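Local coordinates for endonuclease NucS (Thermococcus kodakarensis KOD1, PDB 5GKE), which cleaves DNA as a mismatch restriction endonuclease of the NucS family, with magnesium bound in the nuclease domain, and is predicted to cut the single-stranded ends of branched DNA, at residues 141-146 with 150-155; 175-180 with 198-203; 188-193 with 228-233. The protein carries 1 engineered substitution. One frame throughout, in Å; residues are numbered along the deposited sequence.

Contact 1: residues 141-146 with 150-155; sequences ENPEVI and FKPLFR
Two first torsions set up the meeting of Ile146 with Phe150. In Phe150 the CG lies anti to the backbone N (chi1 171°), and in Ile146 the CG2 takes the anti position while CG1 stands beside the N (chi1 -61°), which presents both branches to the phenyl ring. The contact belongs to the helix-to-strand connection of the PD-(D/E)XK nuclease domain: helix 132-141 ends, Pro143 to Val145 form a single 3-10 turn, and after a short loop the chain enters the edge strand 151-158. Ile146 CG2 lies over one face of the ring, 4.1 Å above its plane and displaced toward the rim, and Ile146 CB comes within 3.9 Å of Phe150 CD2. The opposite face is met by the backbone N of Pro152, also offset toward the rim. Pro143 approaches that rim instead, with its CB 3.7 Å from Phe150 CD2 and its carbonyl O near the ring plane. That carbonyl already accepts the turn's own bond, Ile146 N to Pro143 O at 3.0 Å, consistent with the turn holding it beside the ring. Beyond these segments, Ile139 of helix 132-141 also touches Ile146 and Phe150, while Val176 and Leu178 of the central strand 175-180 close in on the ring, placing it between turn, helix and sheet. The two prolines meet with their side chains at about a right angle: Pro143 CB comes to 3.6 Å from Pro152 CD, while the same CB lies 3.1 Å from the carbonyl O of Phe150.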
loop_
_atom_site.group_PDB
_atom_site.type_symbol
_atom_site.label_atom_id
_atom_site.label_comp_id
_atom_site.label_asym_id
_atom_site.label_seq_id
_atom_site.Cartn_x
_atom_site.Cartn_y
_atom_site.Cartn_z
ATOM N N GLU A 141 -23.898 -10.762 -14.937
ATOM C CA GLU A 141 -24.073 -11.518 -16.178
ATOM C C GLU A 141 -24.660 -12.893 -15.907
ATOM O O GLU A 141 -25.505 -13.362 -16.657
ATOM C CB GLU A 141 -22.744 -11.690 -16.920
ATOM C CG GLU A 141 -22.158 -10.432 -17.532
ATOM C CD GLU A 141 -20.835 -10.709 -18.248
ATOM O OE1 GLU A 141 -20.631 -11.848 -18.730
ATOM O OE2 GLU A 141 -19.990 -9.792 -18.322
ATOM N N ASN A 142 -24.198 -13.538 -14.840
ATOM C CA ASN A 142 -24.587 -14.915 -14.527
ATOM C C ASN A 142 -24.876 -15.164 -13.055
ATOM O O ASN A 142 -24.091 -15.840 -12.386
ATOM C CB ASN A 142 -23.489 -15.896 -14.957
ATOM C CG ASN A 142 -23.323 -15.969 -16.452
ATOM O OD1 ASN A 142 -22.448 -15.312 -17.022
ATOM N ND2 ASN A 142 -24.158 -16.776 -17.103
ATOM N N PRO A 143 -26.009 -14.654 -12.549
ATOM C CA PRO A 143 -26.312 -14.773 -11.113
ATOM C C PRO A 143 -26.362 -16.204 -10.580
ATOM O O PRO A 143 -26.250 -16.405 -9.369
ATOM C CB PRO A 143 -27.689 -14.101 -10.985
ATOM C CG PRO A 143 -28.173 -13.877 -12.397
ATOM C CD PRO A 143 -26.949 -13.749 -13.228
ATOM N N GLU A 144 -26.513 -17.189 -11.455
ATOM C CA GLU A 144 -26.590 -18.575 -11.000
ATOM C C GLU A 144 -25.245 -19.094 -10.497
ATOM O O GLU A 144 -25.194 -20.163 -9.889
ATOM C CB GLU A 144 -27.123 -19.486 -12.112
ATOM C CG GLU A 144 -26.197 -19.645 -13.308
ATOM C CD GLU A 144 -26.153 -18.409 -14.199
ATOM O OE1 GLU A 144 -26.977 -17.486 -13.984
ATOM O OE2 GLU A 144 -25.295 -18.367 -15.114
ATOM N N VAL A 145 -24.162 -18.346 -10.741
ATOM C CA VAL A 145 -22.871 -18.657 -10.113
ATOM C C VAL A 145 -22.993 -18.574 -8.584
ATOM O O VAL A 145 -22.227 -19.195 -7.856
ATOM C CB VAL A 145 -21.719 -17.716 -10.581
ATOM C CG1 VAL A 145 -21.562 -17.772 -12.061
ATOM C CG2 VAL A 145 -21.966 -16.282 -10.143
ATOM N N ILE A 146 -23.964 -17.802 -8.108
ATOM C CA ILE A 146 -24.254 -17.704 -6.691
ATOM C C ILE A 146 -25.190 -18.846 -6.301
ATOM O O ILE A 146 -24.845 -19.706 -5.482
ATOM C CB ILE A 146 -24.866 -16.332 -6.353
ATOM C CG1 ILE A 146 -23.873 -15.226 -6.707
ATOM C CG2 ILE A 146 -25.237 -16.244 -4.892
ATOM C CD1 ILE A 146 -22.548 -15.359 -5.987
ATOM N N PHE A 150 -31.289 -16.421 -7.985
ATOM C CA PHE A 150 -30.682 -15.256 -7.358
ATOM C C PHE A 150 -30.772 -14.065 -8.292
ATOM O O PHE A 150 -30.313 -14.117 -9.430
ATOM C CB PHE A 150 -29.223 -15.501 -6.967
ATOM C CG PHE A 150 -28.513 -14.252 -6.523
ATOM C CD1 PHE A 150 -28.864 -13.627 -5.333
ATOM C CD2 PHE A 150 -27.520 -13.682 -7.306
ATOM C CE1 PHE A 150 -28.227 -12.461 -4.926
ATOM C CE2 PHE A 150 -26.878 -12.512 -6.905
ATOM C CZ PHE A 150 -27.230 -11.906 -5.710
ATOM N N LYS A 151 -31.383 -12.996 -7.801
ATOM C CA LYS A 151 -31.571 -11.795 -8.588
ATOM C C LYS A 151 -30.783 -10.642 -7.979
ATOM O O LYS A 151 -31.175 -10.088 -6.948
ATOM C CB LYS A 151 -33.067 -11.462 -8.677
ATOM C CG LYS A 151 -33.440 -10.423 -9.722
ATOM C CD LYS A 151 -34.904 -10.569 -10.136
ATOM C CE LYS A 151 -35.330 -9.518 -11.167
ATOM N NZ LYS A 151 -35.883 -8.261 -10.564
ATOM N N PRO A 152 -29.661 -10.282 -8.618
ATOM C CA PRO A 152 -28.838 -9.138 -8.214
ATOM C C PRO A 152 -29.467 -7.809 -8.622
ATOM O O PRO A 152 -29.994 -7.708 -9.729
ATOM C CB PRO A 152 -27.524 -9.375 -8.957
ATOM C CG PRO A 152 -27.920 -10.134 -10.166
ATOM C CD PRO A 152 -29.075 -11.008 -9.756
ATOM N N LEU A 153 -29.375 -6.805 -7.755
ATOM C CA LEU A 153 -30.072 -5.524 -7.929
ATOM C C LEU A 153 -29.113 -4.353 -7.884
ATOM O O LEU A 153 -29.186 -3.465 -8.717
ATOM C CB LEU A 153 -31.169 -5.340 -6.885
ATOM C CG LEU A 153 -32.203 -6.465 -6.854
ATOM C CD1 LEU A 153 -33.212 -6.230 -5.749
ATOM C CD2 LEU A 153 -32.885 -6.599 -8.200
ATOM N N PHE A 154 -28.304 -4.269 -6.836
ATOM C CA PHE A 154 -27.383 -3.151 -6.719
ATOM C C PHE A 154 -25.930 -3.599 -6.603
ATOM O O PHE A 154 -25.636 -4.682 -6.102
ATOM C CB PHE A 154 -27.729 -2.278 -5.508
ATOM C CG PHE A 154 -29.196 -1.984 -5.351
ATOM C CD1 PHE A 154 -30.040 -2.901 -4.743
ATOM C CD2 PHE A 154 -29.724 -0.772 -5.762
ATOM C CE1 PHE A 154 -31.393 -2.625 -4.578
ATOM C CE2 PHE A 154 -31.075 -0.488 -5.600
ATOM C CZ PHE A 154 -31.910 -1.413 -5.007
ATOM N N ARG A 155 -25.038 -2.729 -7.069
ATOM C CA ARG A 155 -23.603 -2.887 -6.946
ATOM C C ARG A 155 -23.030 -1.617 -6.297
ATOM O O ARG A 155 -23.379 -0.509 -6.696
ATOM C CB ARG A 155 -22.986 -3.148 -8.326
ATOM C CG ARG A 155 -21.468 -3.105 -8.388
ATOM C CD ARG A 155 -20.954 -3.346 -9.816
ATOM N NE ARG A 155 -22.019 -3.254 -10.822
ATOM C CZ ARG A 155 -21.887 -3.611 -12.100
ATOM N NH1 ARG A 155 -20.727 -4.080 -12.541
ATOM N NH2 ARG A 155 -22.909 -3.495 -12.941
#

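Contact 2: residues 175-180 with 198-203; sequences IVVLEL and EILREE. With MG (magnesium ion), chain E.
Leu200 reaches from helix 187-204 toward the sheet with one methyl, and its CD1 comes to 3.4 Å from CG2 of Val177 on strand 175-180. The two side chains slant across each other, and this one methyl pair is the closest approach between the segments. Its geometry follows from the valine torsion: CG1 is anti to the backbone N (chi1 -158°), which places CG2 anti to the carbonyl carbon, on the branch that meets the leucine. Ile175, two residues earlier and on the same face of the strand, adds a looser touch, its CG2 standing 4.4 Å from Leu200 CD1. The contact is small, 102 Å² in all, and entirely apolar. The next shell surrounds these groups. Val164 and Leu167 of strand 163-169 pack beside them, Tyr196 and Val197 from the preceding helical turn also cover Val177, and backbone bonds to Arg209 and Ile211 hold the strand in the sheet. Further along the same face Glu179 turns its carboxylate to the magnesium ion and chelates it with both oxygens, OE1 at 2.4 Å and OE2 at 2.5 Å from the metal. The bend at chi2 (63°) swings the carboxylate off the extended path of the chain. A DNA phosphate shares this metal, and Gln192 is the other protein residue of the site. On the far side of the helix, Glu198 and Glu202 form salt bridges with Lys194 and Lys227 of the second subunit. Strand 175-180, helix 187-204 and strand 208-214 form a beta-alpha-beta crossover, here carrying the metal site of a PD-(D/E)XK nuclease.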
loop_
_atom_site.group_PDB
_atom_site.type_symbol
_atom_site.label_atom_id
_atom_site.label_comp_id
_atom_site.label_asym_id
_atom_site.label_seq_id
_atom_site.Cartn_x
_atom_site.Cartn_y
_atom_site.Cartn_z
ATOM N N ILE A 175 -33.785 -10.844 1.244
ATOM C CA ILE A 175 -32.728 -9.945 0.808
ATOM C C ILE A 175 -31.364 -10.656 0.914
ATOM O O ILE A 175 -31.083 -11.335 1.912
ATOM C CB ILE A 175 -32.688 -8.659 1.659
ATOM C CG1 ILE A 175 -34.047 -7.958 1.678
ATOM C CG2 ILE A 175 -31.608 -7.718 1.160
ATOM C CD1 ILE A 175 -34.558 -7.666 0.333
ATOM N N VAL A 176 -30.517 -10.505 -0.104
ATOM C CA VAL A 176 -29.172 -11.084 -0.062
ATOM C C VAL A 176 -28.091 -10.002 -0.140
ATOM O O VAL A 176 -28.090 -9.175 -1.055
ATOM C CB VAL A 176 -28.957 -12.103 -1.200
ATOM C CG1 VAL A 176 -27.534 -12.631 -1.183
ATOM C CG2 VAL A 176 -29.954 -13.250 -1.082
ATOM N N VAL A 177 -27.208 -9.988 0.857
ATOM C CA VAL A 177 -25.936 -9.272 0.775
ATOM C C VAL A 177 -24.870 -10.198 0.258
ATOM O O VAL A 177 -24.715 -11.302 0.783
ATOM C CB VAL A 177 -25.429 -8.771 2.126
ATOM C CG1 VAL A 177 -24.458 -7.627 1.913
ATOM C CG2 VAL A 177 -26.556 -8.361 2.998
ATOM N N LEU A 178 -24.136 -9.760 -0.759
ATOM C CA LEU A 178 -22.900 -10.438 -1.141
ATOM C C LEU A 178 -21.720 -9.586 -0.700
ATOM O O LEU A 178 -21.725 -8.362 -0.897
ATOM C CB LEU A 178 -22.817 -10.674 -2.640
ATOM C CG LEU A 178 -23.862 -11.488 -3.393
ATOM C CD1 LEU A 178 -23.357 -11.684 -4.822
ATOM C CD2 LEU A 178 -24.145 -12.825 -2.713
ATOM N N GLU A 179 -20.736 -10.225 -0.067
ATOM C CA GLU A 179 -19.422 -9.619 0.121
ATOM C C GLU A 179 -18.404 -10.389 -0.726
ATOM O O GLU A 179 -18.280 -11.606 -0.602
ATOM C CB GLU A 179 -19.017 -9.611 1.594
ATOM C CG GLU A 179 -17.590 -9.096 1.850
ATOM C CD GLU A 179 -17.374 -7.635 1.456
ATOM O OE1 GLU A 179 -16.204 -7.192 1.440
ATOM O OE2 GLU A 179 -18.363 -6.916 1.180
ATOM N N LEU A 180 -17.713 -9.681 -1.612
ATOM C CA LEU A 180 -16.772 -10.308 -2.537
ATOM C C LEU A 180 -15.344 -10.086 -2.087
ATOM O O LEU A 180 -15.019 -9.024 -1.536
ATOM C CB LEU A 180 -16.936 -9.760 -3.956
ATOM C CG LEU A 180 -18.349 -9.515 -4.474
ATOM C CD1 LEU A 180 -18.325 -8.934 -5.904
ATOM C CD2 LEU A 180 -19.162 -10.800 -4.409
ATOM N N GLU A 198 -26.598 -7.056 9.540
ATOM C CA GLU A 198 -27.272 -6.551 10.724
ATOM C C GLU A 198 -28.015 -5.265 10.411
ATOM O O GLU A 198 -29.164 -5.091 10.812
ATOM C CB GLU A 198 -26.278 -6.322 11.868
ATOM C CG GLU A 198 -25.850 -7.598 12.549
ATOM C CD GLU A 198 -24.734 -7.395 13.561
ATOM O OE1 GLU A 198 -24.379 -6.227 13.858
ATOM O OE2 GLU A 198 -24.210 -8.420 14.055
ATOM N N ILE A 199 -27.362 -4.365 9.692
ATOM C CA ILE A 199 -27.991 -3.100 9.352
ATOM C C ILE A 199 -29.228 -3.343 8.498
ATOM O O ILE A 199 -30.263 -2.702 8.695
ATOM C CB ILE A 199 -27.013 -2.171 8.631
ATOM C CG1 ILE A 199 -25.996 -1.628 9.634
ATOM C CG2 ILE A 199 -27.748 -1.019 7.962
ATOM C CD1 ILE A 199 -24.822 -0.966 8.988
ATOM N N LEU A 200 -29.134 -4.301 7.582
ATOM C CA LEU A 200 -30.264 -4.630 6.723
ATOM C C LEU A 200 -31.366 -5.352 7.492
ATOM O O LEU A 200 -32.534 -5.192 7.175
ATOM C CB LEU A 200 -29.816 -5.471 5.532
ATOM C CG LEU A 200 -29.146 -4.655 4.424
ATOM C CD1 LEU A 200 -28.500 -5.579 3.456
ATOM C CD2 LEU A 200 -30.138 -3.776 3.690
ATOM N N ARG A 201 -31.005 -6.147 8.494
ATOM C CA ARG A 201 -32.015 -6.811 9.316
ATOM C C ARG A 201 -32.860 -5.796 10.087
ATOM O O ARG A 201 -34.013 -6.058 10.383
ATOM C CB ARG A 201 -31.379 -7.804 10.285
ATOM C CG ARG A 201 -31.007 -9.109 9.622
ATOM C CD ARG A 201 -30.742 -10.243 10.596
ATOM N NE ARG A 201 -30.598 -11.491 9.840
ATOM C CZ ARG A 201 -29.539 -12.294 9.907
ATOM N NH1 ARG A 201 -28.531 -11.998 10.722
ATOM N NH2 ARG A 201 -29.490 -13.400 9.167
ATOM N N GLU A 202 -32.291 -4.631 10.381
ATOM C CA GLU A 202 -33.013 -3.598 11.109
ATOM C C GLU A 202 -34.223 -3.074 10.328
ATOM O O GLU A 202 -35.228 -2.698 10.937
ATOM C CB GLU A 202 -32.069 -2.452 11.481
ATOM C CG GLU A 202 -31.294 -2.720 12.773
ATOM C CD GLU A 202 -30.043 -1.863 12.919
ATOM O OE1 GLU A 202 -30.001 -0.757 12.333
ATOM O OE2 GLU A 202 -29.104 -2.301 13.626
ATOM N N GLU A 203 -34.123 -3.010 8.999
ATOM C CA GLU A 203 -35.292 -2.718 8.166
ATOM C C GLU A 203 -36.182 -3.923 7.850
ATOM O O GLU A 203 -37.399 -3.857 7.983
ATOM C CB GLU A 203 -34.851 -2.078 6.851
ATOM C CG GLU A 203 -34.575 -0.584 6.950
ATOM C CD GLU A 203 -35.834 0.267 6.850
ATOM O OE1 GLU A 203 -36.941 -0.302 6.720
ATOM O OE2 GLU A 203 -35.711 1.511 6.891
HETATM MG MG MG E . -16.726 -5.148 0.345
#

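Contact 3: residues 188-193 with 228-233; sequences HAVRQL and EGLEFR. With nucleotides of chain C; nucleotides of chain D.
OP2 of DG5 in chain D is gripped twice by Arg191: NH2 donates at 3.0 Å (151°) and NH1 at 3.1 Å (142°), with the oxygen lying in the guanidinium plane at its edge. NH2 also makes a weak bond to OP1, which ties the group to both phosphate oxygens. An extended chain from CG to NE carries the guanidinium out to the DNA, and NE bonds weakly to Ser195 OG of the second subunit. Replacing the arginine by an alanine is likely to cost OP2 both of these N-H donors and a nearby positive charge, and Ser195 OG of the second subunit its weak bond to NE. The inward face of the same helix, in the nuclease domain, packs on the chain entering edge strand 231-234. Leu193 and Leu230 reach toward each other tip to tip, with Leu193 CG 3.9 Å from Leu230 CD1. Leu212 of the neighbouring strand 208-214 touches both Val190 and Leu193. Just before Leu230, Gly229 with its positive phi closes helix 219-227 in a Schellman motif, turning the chain toward the strand. Val190 CG1 adds a marginal touch, 4.5 Å from Leu230 CD1.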
loop_
_atom_site.group_PDB
_atom_site.type_symbol
_atom_site.label_atom_id
_atom_site.label_comp_id
_atom_site.label_asym_id
_atom_site.label_seq_id
_atom_site.Cartn_x
_atom_site.Cartn_y
_atom_site.Cartn_z
ATOM N N HIS A 188 -11.570 -9.651 8.463
ATOM C CA HIS A 188 -11.998 -8.332 8.018
ATOM C C HIS A 188 -13.241 -8.436 7.117
ATOM O O HIS A 188 -14.209 -7.703 7.306
ATOM C CB HIS A 188 -10.819 -7.666 7.293
ATOM C CG HIS A 188 -11.143 -6.372 6.611
ATOM N ND1 HIS A 188 -11.222 -6.258 5.241
ATOM C CD2 HIS A 188 -11.357 -5.127 7.109
ATOM C CE1 HIS A 188 -11.497 -5.000 4.921
ATOM N NE2 HIS A 188 -11.584 -4.299 6.033
ATOM N N ALA A 189 -13.228 -9.384 6.177
ATOM C CA ALA A 189 -14.317 -9.526 5.214
ATOM C C ALA A 189 -15.610 -9.934 5.899
ATOM O O ALA A 189 -16.680 -9.415 5.572
ATOM C CB ALA A 189 -13.962 -10.540 4.129
ATOM N N VAL A 190 -15.506 -10.863 6.845
ATOM C CA VAL A 190 -16.686 -11.394 7.517
ATOM C C VAL A 190 -17.309 -10.335 8.423
ATOM O O VAL A 190 -18.528 -10.276 8.570
ATOM C CB VAL A 190 -16.344 -12.669 8.307
ATOM C CG1 VAL A 190 -17.592 -13.297 8.838
ATOM C CG2 VAL A 190 -15.646 -13.681 7.375
ATOM N N ARG A 191 -16.462 -9.477 8.984
ATOM C CA ARG A 191 -16.892 -8.351 9.794
ATOM C C ARG A 191 -17.665 -7.351 8.957
ATOM O O ARG A 191 -18.646 -6.783 9.420
ATOM C CB ARG A 191 -15.695 -7.641 10.448
ATOM C CG ARG A 191 -14.935 -8.459 11.462
ATOM C CD ARG A 191 -14.065 -7.574 12.353
ATOM N NE ARG A 191 -13.167 -8.403 13.143
ATOM C CZ ARG A 191 -11.872 -8.584 12.889
ATOM N NH1 ARG A 191 -11.281 -7.960 11.875
ATOM N NH2 ARG A 191 -11.162 -9.384 13.675
ATOM N N GLN A 192 -17.182 -7.105 7.742
ATOM C CA GLN A 192 -17.911 -6.302 6.771
ATOM C C GLN A 192 -19.304 -6.903 6.524
ATOM O O GLN A 192 -20.321 -6.253 6.740
ATOM C CB GLN A 192 -17.135 -6.226 5.455
ATOM C CG GLN A 192 -16.407 -4.917 5.193
ATOM C CD GLN A 192 -15.599 -4.968 3.890
ATOM O OE1 GLN A 192 -16.072 -4.578 2.802
ATOM N NE2 GLN A 192 -14.386 -5.464 3.997
ATOM N N LEU A 193 -19.322 -8.160 6.090
ATOM C CA LEU A 193 -20.544 -8.885 5.802
ATOM C C LEU A 193 -21.533 -8.889 6.979
ATOM O O LEU A 193 -22.697 -8.580 6.803
ATOM C CB LEU A 193 -20.211 -10.327 5.406
ATOM C CG LEU A 193 -21.431 -11.179 5.021
ATOM C CD1 LEU A 193 -22.219 -10.487 3.913
ATOM C CD2 LEU A 193 -21.036 -12.599 4.590
ATOM N N GLU A 228 -21.871 -17.026 12.949
ATOM C CA GLU A 228 -22.877 -15.989 12.789
ATOM C C GLU A 228 -24.004 -16.399 11.859
ATOM O O GLU A 228 -24.876 -15.597 11.551
ATOM C CB GLU A 228 -22.223 -14.709 12.294
ATOM C CG GLU A 228 -21.591 -13.931 13.417
ATOM C CD GLU A 228 -22.607 -13.534 14.453
ATOM O OE1 GLU A 228 -22.246 -13.502 15.650
ATOM O OE2 GLU A 228 -23.763 -13.236 14.065
ATOM N N GLY A 229 -23.980 -17.652 11.420
ATOM C CA GLY A 229 -24.961 -18.147 10.473
ATOM C C GLY A 229 -24.894 -17.456 9.121
ATOM O O GLY A 229 -25.916 -17.095 8.553
ATOM N N LEU A 230 -23.684 -17.282 8.600
ATOM C CA LEU A 230 -23.494 -16.618 7.317
ATOM C C LEU A 230 -22.991 -17.651 6.319
ATOM O O LEU A 230 -22.468 -18.687 6.721
ATOM C CB LEU A 230 -22.528 -15.439 7.451
ATOM C CG LEU A 230 -23.093 -14.231 8.202
ATOM C CD1 LEU A 230 -22.056 -13.152 8.379
ATOM C CD2 LEU A 230 -24.265 -13.673 7.451
ATOM N N GLU A 231 -23.206 -17.415 5.029
ATOM C CA GLU A 231 -22.879 -18.433 4.036
ATOM C C GLU A 231 -21.610 -18.130 3.244
ATOM O O GLU A 231 -21.039 -17.051 3.353
ATOM C CB GLU A 231 -24.050 -18.603 3.078
ATOM C CG GLU A 231 -25.346 -18.988 3.754
ATOM C CD GLU A 231 -26.545 -18.805 2.841
ATOM O OE1 GLU A 231 -27.451 -18.020 3.208
ATOM O OE2 GLU A 231 -26.575 -19.441 1.760
ATOM N N PHE A 232 -21.216 -19.084 2.409
ATOM C CA PHE A 232 -20.024 -18.979 1.588
ATOM C C PHE A 232 -20.257 -19.625 0.232
ATOM O O PHE A 232 -20.809 -20.715 0.143
ATOM C CB PHE A 232 -18.825 -19.635 2.282
ATOM C CG PHE A 232 -17.597 -19.775 1.401
ATOM C CD1 PHE A 232 -16.659 -18.759 1.329
ATOM C CD2 PHE A 232 -17.378 -20.932 0.662
ATOM C CE1 PHE A 232 -15.533 -18.888 0.522
ATOM C CE2 PHE A 232 -16.257 -21.066 -0.144
ATOM C CZ PHE A 232 -15.335 -20.044 -0.213
ATOM N N ARG A 233 -19.835 -18.938 -0.820
ATOM C CA ARG A 233 -19.816 -19.505 -2.162
ATOM C C ARG A 233 -18.420 -19.304 -2.744
ATOM O O ARG A 233 -17.923 -18.182 -2.793
ATOM C CB ARG A 233 -20.872 -18.858 -3.066
ATOM C CG ARG A 233 -21.167 -19.669 -4.355
ATOM C CD ARG A 233 -22.154 -20.807 -4.058
ATOM N NE ARG A 233 -22.985 -20.489 -2.890
ATOM C CZ ARG A 233 -23.882 -21.307 -2.340
ATOM N NH1 ARG A 233 -24.078 -22.526 -2.843
ATOM N NH2 ARG A 233 -24.576 -20.902 -1.273
ATOM P P DC C 6 -13.584 -3.864 0.299
ATOM O OP1 DC C 6 -14.329 -5.113 0.023
ATOM O OP2 DC C 6 -12.745 -3.783 1.512
ATOM O "O5'" DC C 6 -12.673 -3.595 -0.980
ATOM C "C5'" DC C 6 -13.292 -3.508 -2.254
ATOM C "C4'" DC C 6 -12.293 -3.132 -3.324
ATOM O "O4'" DC C 6 -11.607 -1.914 -2.950
ATOM C "C3'" DC C 6 -11.199 -4.155 -3.579
ATOM O "O3'" DC C 6 -10.827 -4.085 -4.944
ATOM C "C2'" DC C 6 -10.080 -3.668 -2.665
ATOM C "C1'" DC C 6 -10.221 -2.164 -2.828
ATOM N N1 DC C 6 -9.707 -1.351 -1.681
ATOM C C2 DC C 6 -8.721 -0.387 -1.906
ATOM O O2 DC C 6 -8.264 -0.252 -3.045
ATOM N N3 DC C 6 -8.283 0.364 -0.867
ATOM C C4 DC C 6 -8.807 0.184 0.356
ATOM N N4 DC C 6 -8.344 0.947 1.355
ATOM C C5 DC C 6 -9.820 -0.788 0.604
ATOM C C6 DC C 6 -10.241 -1.522 -0.434
ATOM P P DG D 5 -7.742 -9.195 13.438
ATOM O OP1 DG D 5 -8.403 -8.919 14.738
ATOM O OP2 DG D 5 -8.565 -9.449 12.241
ATOM O "O5'" DG D 5 -6.760 -7.978 13.133
ATOM C "C5'" DG D 5 -5.804 -7.582 14.106
ATOM C "C4'" DG D 5 -4.810 -6.600 13.514
ATOM O "O4'" DG D 5 -4.082 -7.236 12.420
ATOM C "C3'" DG D 5 -5.429 -5.324 12.916
ATOM O "O3'" DG D 5 -4.610 -4.223 13.235
ATOM C "C2'" DG D 5 -5.395 -5.614 11.421
ATOM C "C1'" DG D 5 -4.077 -6.354 11.329
ATOM N N9 DG D 5 -3.892 -7.094 10.081
ATOM C C8 DG D 5 -4.831 -7.808 9.379
ATOM N N7 DG D 5 -4.360 -8.342 8.280
ATOM C C5 DG D 5 -3.030 -7.936 8.251
ATOM C C6 DG D 5 -2.010 -8.196 7.300
ATOM O O6 DG D 5 -2.084 -8.860 6.265
ATOM N N1 DG D 5 -0.804 -7.592 7.654
ATOM C C2 DG D 5 -0.613 -6.837 8.789
ATOM N N2 DG D 5 0.616 -6.327 8.974
ATOM N N3 DG D 5 -1.560 -6.594 9.681
ATOM C C4 DG D 5 -2.732 -7.171 9.351
#

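How the contacts relate
All three contacts serve one mixed sheet of the C-terminal domain. Contacts 2 and 3 share helix 187-204 and are buried, and their segments alternate along the chain; contact 1 is only partly buried and lies on the opposite face, where Phe150 CE1 meets Val176 CG1 at 3.8 Å. Across each pair of segments the touch is mainly apolar, through two prolines, an isoleucine and a phenyl ring in contact 1 but through branched aliphatic side chains in contacts 2 and 3. The polar chemistry sits elsewhere: carboxylate and metal at Glu179, phosphate at Arg191. Contacts 2 and 3 also meet the second subunit, whereas no other protein chain touches contact 1.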